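Local coordinates for parvulin 42 (Trypanosoma brucei brucei, PDB 6GMP), which probably catalyses the cis-trans isomerisation of peptidyl-prolyl bonds through its parvulin-type domain, the part of the longer protein in this chain, at residues Y9-K14 against V63-D68; P21-P26 against F69-S74. One frame throughout, in Å; residues are numbered along the deposited sequence. Where two conformers were deposited one is given.

Interaction 1 (Y9-K14 against V63-D68); sequences YHVLVK and VQVVRD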
loop_
_atom_site.group_PDB
_atom_site.type_symbol
_atom_site.label_atom_id
_atom_site.label_comp_id
_atom_site.label_asym_id
_atom_site.label_seq_id
_atom_site.Cartn_x
_atom_site.Cartn_y
_atom_site.Cartn_z
ATOM N N TYR A 9 -0.222 -7.419 3.036
ATOM C CA TYR A 9 0.814 -6.719 2.286
ATOM C C TYR A 9 0.271 -5.330 1.975
ATOM O O TYR A 9 -0.937 -5.108 2.028
ATOM C CB TYR A 9 1.101 -7.402 0.946
ATOM C CG TYR A 9 1.994 -8.613 0.985
ATOM C CD1 TYR A 9 1.674 -9.724 1.751
ATOM C CD2 TYR A 9 3.165 -8.650 0.228
ATOM C CE1 TYR A 9 2.495 -10.834 1.768
ATOM C CE2 TYR A 9 3.991 -9.753 0.244
ATOM C CZ TYR A 9 3.654 -10.840 1.015
ATOM O OH TYR A 9 4.483 -11.936 1.023
ATOM N N HIS A 10 1.145 -4.390 1.631
ATOM C CA HIS A 10 0.644 -3.116 1.115
ATOM C C HIS A 10 1.547 -2.502 0.057
ATOM O O HIS A 10 2.717 -2.867 -0.081
ATOM C CB HIS A 10 0.302 -2.112 2.240
ATOM C CG HIS A 10 1.474 -1.375 2.815
ATOM N ND1 HIS A 10 1.329 -0.179 3.479
ATOM C CD2 HIS A 10 2.798 -1.661 2.846
ATOM C CE1 HIS A 10 2.508 0.248 3.889
ATOM N NE2 HIS A 10 3.418 -0.632 3.520
ATOM N N VAL A 11 0.940 -1.616 -0.725
ATOM C CA VAL A 11 1.640 -0.665 -1.569
ATOM C C VAL A 11 1.472 0.690 -0.905
ATOM O O VAL A 11 0.357 1.048 -0.500
ATOM C CB VAL A 11 0.984 -0.561 -2.960
ATOM C CG1 VAL A 11 1.597 0.579 -3.777
ATOM C CG2 VAL A 11 1.116 -1.853 -3.718
ATOM N N LEU A 12 2.560 1.451 -0.817
ATOM C CA LEU A 12 2.520 2.805 -0.261
ATOM C C LEU A 12 2.966 3.819 -1.306
ATOM O O LEU A 12 4.051 3.708 -1.861
ATOM C CB LEU A 12 3.420 2.922 0.972
ATOM C CG LEU A 12 3.387 4.274 1.681
ATOM C CD1 LEU A 12 2.042 4.556 2.322
ATOM C CD2 LEU A 12 4.475 4.347 2.741
ATOM N N VAL A 13 2.105 4.799 -1.552
ATOM C CA VAL A 13 2.407 5.919 -2.425
ATOM C C VAL A 13 2.509 7.147 -1.531
ATOM O O VAL A 13 1.533 7.555 -0.909
ATOM C CB VAL A 13 1.309 6.096 -3.496
ATOM C CG1 VAL A 13 1.599 7.293 -4.380
ATOM C CG2 VAL A 13 1.197 4.833 -4.343
ATOM N N LYS A 14 3.693 7.732 -1.459
ATOM C CA LYS A 14 3.938 8.862 -0.579
ATOM C C LYS A 14 3.566 10.156 -1.268
ATOM O O LYS A 14 3.279 10.196 -2.468
ATOM C CB LYS A 14 5.406 8.869 -0.146
ATOM C CG LYS A 14 5.759 7.708 0.748
ATOM C CD LYS A 14 7.177 7.809 1.277
ATOM C CE LYS A 14 7.495 6.636 2.173
ATOM N NZ LYS A 14 8.678 6.915 3.036
ATOM N N VAL A 63 2.121 -8.331 -5.612
ATOM C CA VAL A 63 3.548 -8.056 -5.506
ATOM C C VAL A 63 4.041 -7.320 -6.756
ATOM O O VAL A 63 4.948 -6.497 -6.676
ATOM C CB VAL A 63 4.298 -9.365 -5.261
ATOM C CG1 VAL A 63 5.779 -9.213 -5.556
ATOM C CG2 VAL A 63 4.057 -9.821 -3.819
ATOM N N GLN A 64 3.422 -7.586 -7.901
ATOM C CA GLN A 64 3.762 -6.847 -9.115
ATOM C C GLN A 64 3.592 -5.344 -8.920
ATOM O O GLN A 64 4.471 -4.560 -9.283
ATOM C CB GLN A 64 2.918 -7.305 -10.293
ATOM C CG GLN A 64 3.309 -6.656 -11.620
ATOM C CD GLN A 64 4.713 -7.015 -12.043
ATOM O OE1 GLN A 64 5.093 -8.186 -12.045
ATOM N NE2 GLN A 64 5.504 -6.004 -12.394
ATOM N N VAL A 65 2.479 -4.926 -8.329
ATOM C CA VAL A 65 2.270 -3.503 -8.149
ATOM C C VAL A 65 3.155 -2.957 -7.028
ATOM O O VAL A 65 3.598 -1.820 -7.102
ATOM C CB VAL A 65 0.788 -3.123 -7.965
ATOM C CG1 VAL A 65 0.023 -3.395 -9.265
ATOM C CG2 VAL A 65 0.161 -3.859 -6.813
ATOM N N VAL A 66 3.479 -3.764 -6.019
ATOM C CA VAL A 66 4.450 -3.351 -5.007
ATOM C C VAL A 66 5.801 -3.066 -5.666
ATOM O O VAL A 66 6.423 -2.022 -5.444
ATOM C CB VAL A 66 4.640 -4.435 -3.915
ATOM C CG1 VAL A 66 5.769 -4.045 -2.972
ATOM C CG2 VAL A 66 3.332 -4.695 -3.132
ATOM N N ARG A 67 6.260 -4.018 -6.480
ATOM C CA ARG A 67 7.543 -3.880 -7.160
ATOM C C ARG A 67 7.599 -2.654 -8.075
ATOM O O ARG A 67 8.638 -2.014 -8.170
ATOM C CB ARG A 67 7.878 -5.137 -7.959
ATOM C CG ARG A 67 8.151 -6.320 -7.088
ATOM C CD ARG A 67 8.244 -7.579 -7.895
ATOM N NE ARG A 67 8.553 -8.727 -7.047
ATOM C CZ ARG A 67 8.518 -9.986 -7.457
ATOM N NH1 ARG A 67 8.220 -10.273 -8.716
ATOM N NH2 ARG A 67 8.798 -10.953 -6.605
ATOM N N ASP A 68 6.479 -2.333 -8.714
ATOM C CA ASP A 68 6.442 -1.236 -9.681
ATOM C C ASP A 68 6.233 0.131 -9.035
ATOM O O ASP A 68 6.704 1.136 -9.566
ATOM C CB ASP A 68 5.345 -1.472 -10.722
ATOM C CG ASP A 68 5.635 -2.652 -11.639
ATOM O OD1 ASP A 68 6.796 -3.117 -11.697
ATOM O OD2 ASP A 68 4.677 -3.108 -12.291
#
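His10 hydrogen-bonds through ND1 to ND1 of His116, while its carbonyl oxygen lies against the helix: His10 O is 3.6 Å from Val66 CG2. The His10 CB leaves the strand on the side away from helix 59-69, and valines and an aromatic ring make the rest of the contact. Val11 is central. With CG1 anti to the backbone N (chi1 172°), its CG2 lies beside that N and meets branches of two consecutive helix residues, Val66 CG2 at 3.7 Å and Val65 CG2 at 3.8 Å. The Val66 side chain slides past that of Val11 in the opposite direction; that of Val65 crosses it at about a right angle. Nearer the start of the strand, Tyr9 CE2 approaches Val63 CG2 obliquely at 4.1 Å. The two axes run 31° from parallel, 8.1 Å apart at their closest. Side chain meets side chain here only through apolar groups, which hold the helix to one side of the strand while the opposite side presents His10 to His116, the histidine pair characteristic of parvulins.

Interaction 2 (P21-P26 against F69-S74); sequences PSSLAP and FSECGS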
loop_
_atom_site.group_PDB
_atom_site.type_symbol
_atom_site.label_atom_id
_atom_site.label_comp_id
_atom_site.label_asym_id
_atom_site.label_seq_id
_atom_site.Cartn_x
_atom_site.Cartn_y
_atom_site.Cartn_z
ATOM N N PRO A 21 9.175 12.171 3.389
ATOM C CA PRO A 21 8.854 12.125 1.963
ATOM C C PRO A 21 10.043 11.700 1.108
ATOM O O PRO A 21 10.534 12.471 0.288
ATOM C CB PRO A 21 8.448 13.571 1.665
ATOM C CG PRO A 21 9.278 14.379 2.614
ATOM C CD PRO A 21 9.396 13.554 3.859
ATOM N N SER A 22 10.498 10.472 1.323
ATOM C CA SER A 22 11.536 9.862 0.506
ATOM C C SER A 22 11.176 8.395 0.340
ATOM O O SER A 22 10.672 7.766 1.274
ATOM C CB SER A 22 12.905 9.989 1.178
ATOM O OG SER A 22 13.293 11.345 1.303
ATOM N N SER A 23 11.424 7.835 -0.842
ATOM C CA SER A 23 11.199 6.411 -1.026
ATOM C C SER A 23 12.218 5.596 -0.262
ATOM O O SER A 23 13.418 5.910 -0.255
ATOM C CB SER A 23 11.281 6.007 -2.496
ATOM O OG SER A 23 10.925 4.642 -2.626
ATOM N N LEU A 24 11.729 4.524 0.353
ATOM C CA LEU A 24 12.592 3.559 1.027
ATOM C C LEU A 24 12.566 2.193 0.334
ATOM O O LEU A 24 13.111 1.218 0.862
ATOM C CB LEU A 24 12.179 3.429 2.485
ATOM C CG LEU A 24 12.421 4.683 3.339
ATOM C CD1 LEU A 24 11.968 4.439 4.768
ATOM C CD2 LEU A 24 13.886 5.103 3.316
ATOM N N ALA A 25 11.947 2.126 -0.844
ATOM C CA ALA A 25 11.914 0.897 -1.626
ATOM C C ALA A 25 13.250 0.680 -2.322
ATOM O O ALA A 25 13.912 1.642 -2.680
ATOM C CB ALA A 25 10.828 0.985 -2.658
ATOM N N PRO A 26 13.643 -0.589 -2.530
ATOM C CA PRO A 26 14.922 -0.881 -3.193
ATOM C C PRO A 26 15.086 -0.229 -4.572
ATOM O O PRO A 26 16.178 0.170 -4.961
ATOM C CB PRO A 26 14.884 -2.397 -3.354
ATOM C CG PRO A 26 14.056 -2.877 -2.229
ATOM C CD PRO A 26 13.002 -1.818 -2.020
ATOM N N PHE A 69 5.556 0.182 -7.888
ATOM C CA PHE A 69 5.046 1.456 -7.378
ATOM C C PHE A 69 5.277 1.747 -5.895
ATOM O O PHE A 69 5.240 2.912 -5.515
ATOM C CB PHE A 69 3.543 1.608 -7.654
ATOM C CG PHE A 69 3.186 1.663 -9.113
ATOM C CD1 PHE A 69 3.408 2.820 -9.859
ATOM C CD2 PHE A 69 2.601 0.576 -9.741
ATOM C CE1 PHE A 69 3.068 2.873 -11.197
ATOM C CE2 PHE A 69 2.258 0.626 -11.079
ATOM C CZ PHE A 69 2.492 1.776 -11.809
ATOM N N SER A 70 5.483 0.741 -5.047
ATOM C CA SER A 70 5.537 1.036 -3.616
ATOM C C SER A 70 6.796 1.809 -3.257
ATOM O O SER A 70 7.880 1.565 -3.791
ATOM C CB SER A 70 5.448 -0.213 -2.757
ATOM O OG SER A 70 5.325 0.211 -1.398
ATOM N N GLU A 71 6.635 2.732 -2.321
ATOM C CA GLU A 71 7.712 3.586 -1.841
ATOM C C GLU A 71 8.027 3.303 -0.365
ATOM O O GLU A 71 8.802 4.013 0.255
ATOM C CB GLU A 71 7.337 5.054 -2.085
ATOM C CG GLU A 71 7.311 5.350 -3.573
ATOM C CD GLU A 71 6.609 6.629 -3.956
ATOM O OE1 GLU A 71 5.929 7.273 -3.125
ATOM O OE2 GLU A 71 6.725 6.998 -5.143
ATOM N N CYS A 72 7.424 2.238 0.161
ATOM C CA CYS A 72 7.650 1.806 1.534
ATOM C C CYS A 72 8.852 0.881 1.624
ATOM O O CYS A 72 9.132 0.124 0.692
ATOM C CB CYS A 72 6.411 1.069 2.046
ATOM S SG CYS A 72 6.543 0.452 3.733
ATOM N N GLY A 73 9.544 0.913 2.754
ATOM C CA GLY A 73 10.650 0.006 2.982
ATOM C C GLY A 73 10.231 -1.449 2.915
ATOM O O GLY A 73 11.065 -2.316 2.612
ATOM N N SER A 74 8.959 -1.727 3.183
ATOM C CA SER A 74 8.453 -3.098 3.095
ATOM C C SER A 74 8.594 -3.671 1.688
ATOM O O SER A 74 8.498 -4.885 1.498
ATOM C CB SER A 74 6.995 -3.176 3.526
ATOM O OG SER A 74 6.167 -2.400 2.689
#
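An ST turn at Ser23, in the long loop between strand 6-13 and helix 37-49, brings Ser23 and Leu24 against Glu71. Ser23 OG, anti to its own backbone N (chi1 -174°), accepts from Ala25 N at 3.2 Å and also bonds to Asn28; it packs 3.7 Å from Glu71 CB. The two loops, about perpendicular here, are joined by a nearly straight bond from Leu24 N to Glu71 O of 3.0 Å, whose donor stands well above the carbonyl plane. The same residue's carbonyl, Leu24 O, receives a CA-H...O contact from Gly73 CA at 3.5 Å, and Leu24 CB rests 3.7 Å from Gly73 N. Ala25 CB fits snugly against Ser70 O, 3.2 Å away, an oxygen that Arg27 also binds. On the second loop, Ser74 N bonds to Cys72 SG at 3.3 Å where the 3-10 segment begins. The buried Glu71 carboxylate is met by Arg35 and by the backbone N of Lys14, so its charge is probably well compensated. The loop after helix 59-69 is thus placed between two parts of the fold: Ser70, Glu71 and Cys72 touch strand 6-13, and Leu24 and Ala25 brace it from the long loop.

The two contacts lie 9 Å apart, centre to centre, and interleave along the chain in the order 9-14, 21-26, 63-68, 69-74. Strand 6-13, an inner strand of the antiparallel sheet, supplies the first segment of interaction 1, and the helix it packs on continues straight into the loop of interaction 2. They also touch: Leu12 O lies 2.8 Å from Glu71 N, and Lys14 NZ 2.8 Å from Ser22 O, both probable hydrogen bonds. His10 NE2 packs 3.3 Å from Cys72 SG, bringing histidine and cysteine together much as in the active site of Pin1-type parvulins. Interaction 1 thus packs the helix on the strand, and interaction 2 joins the following loop to 21-26 beside that probable site.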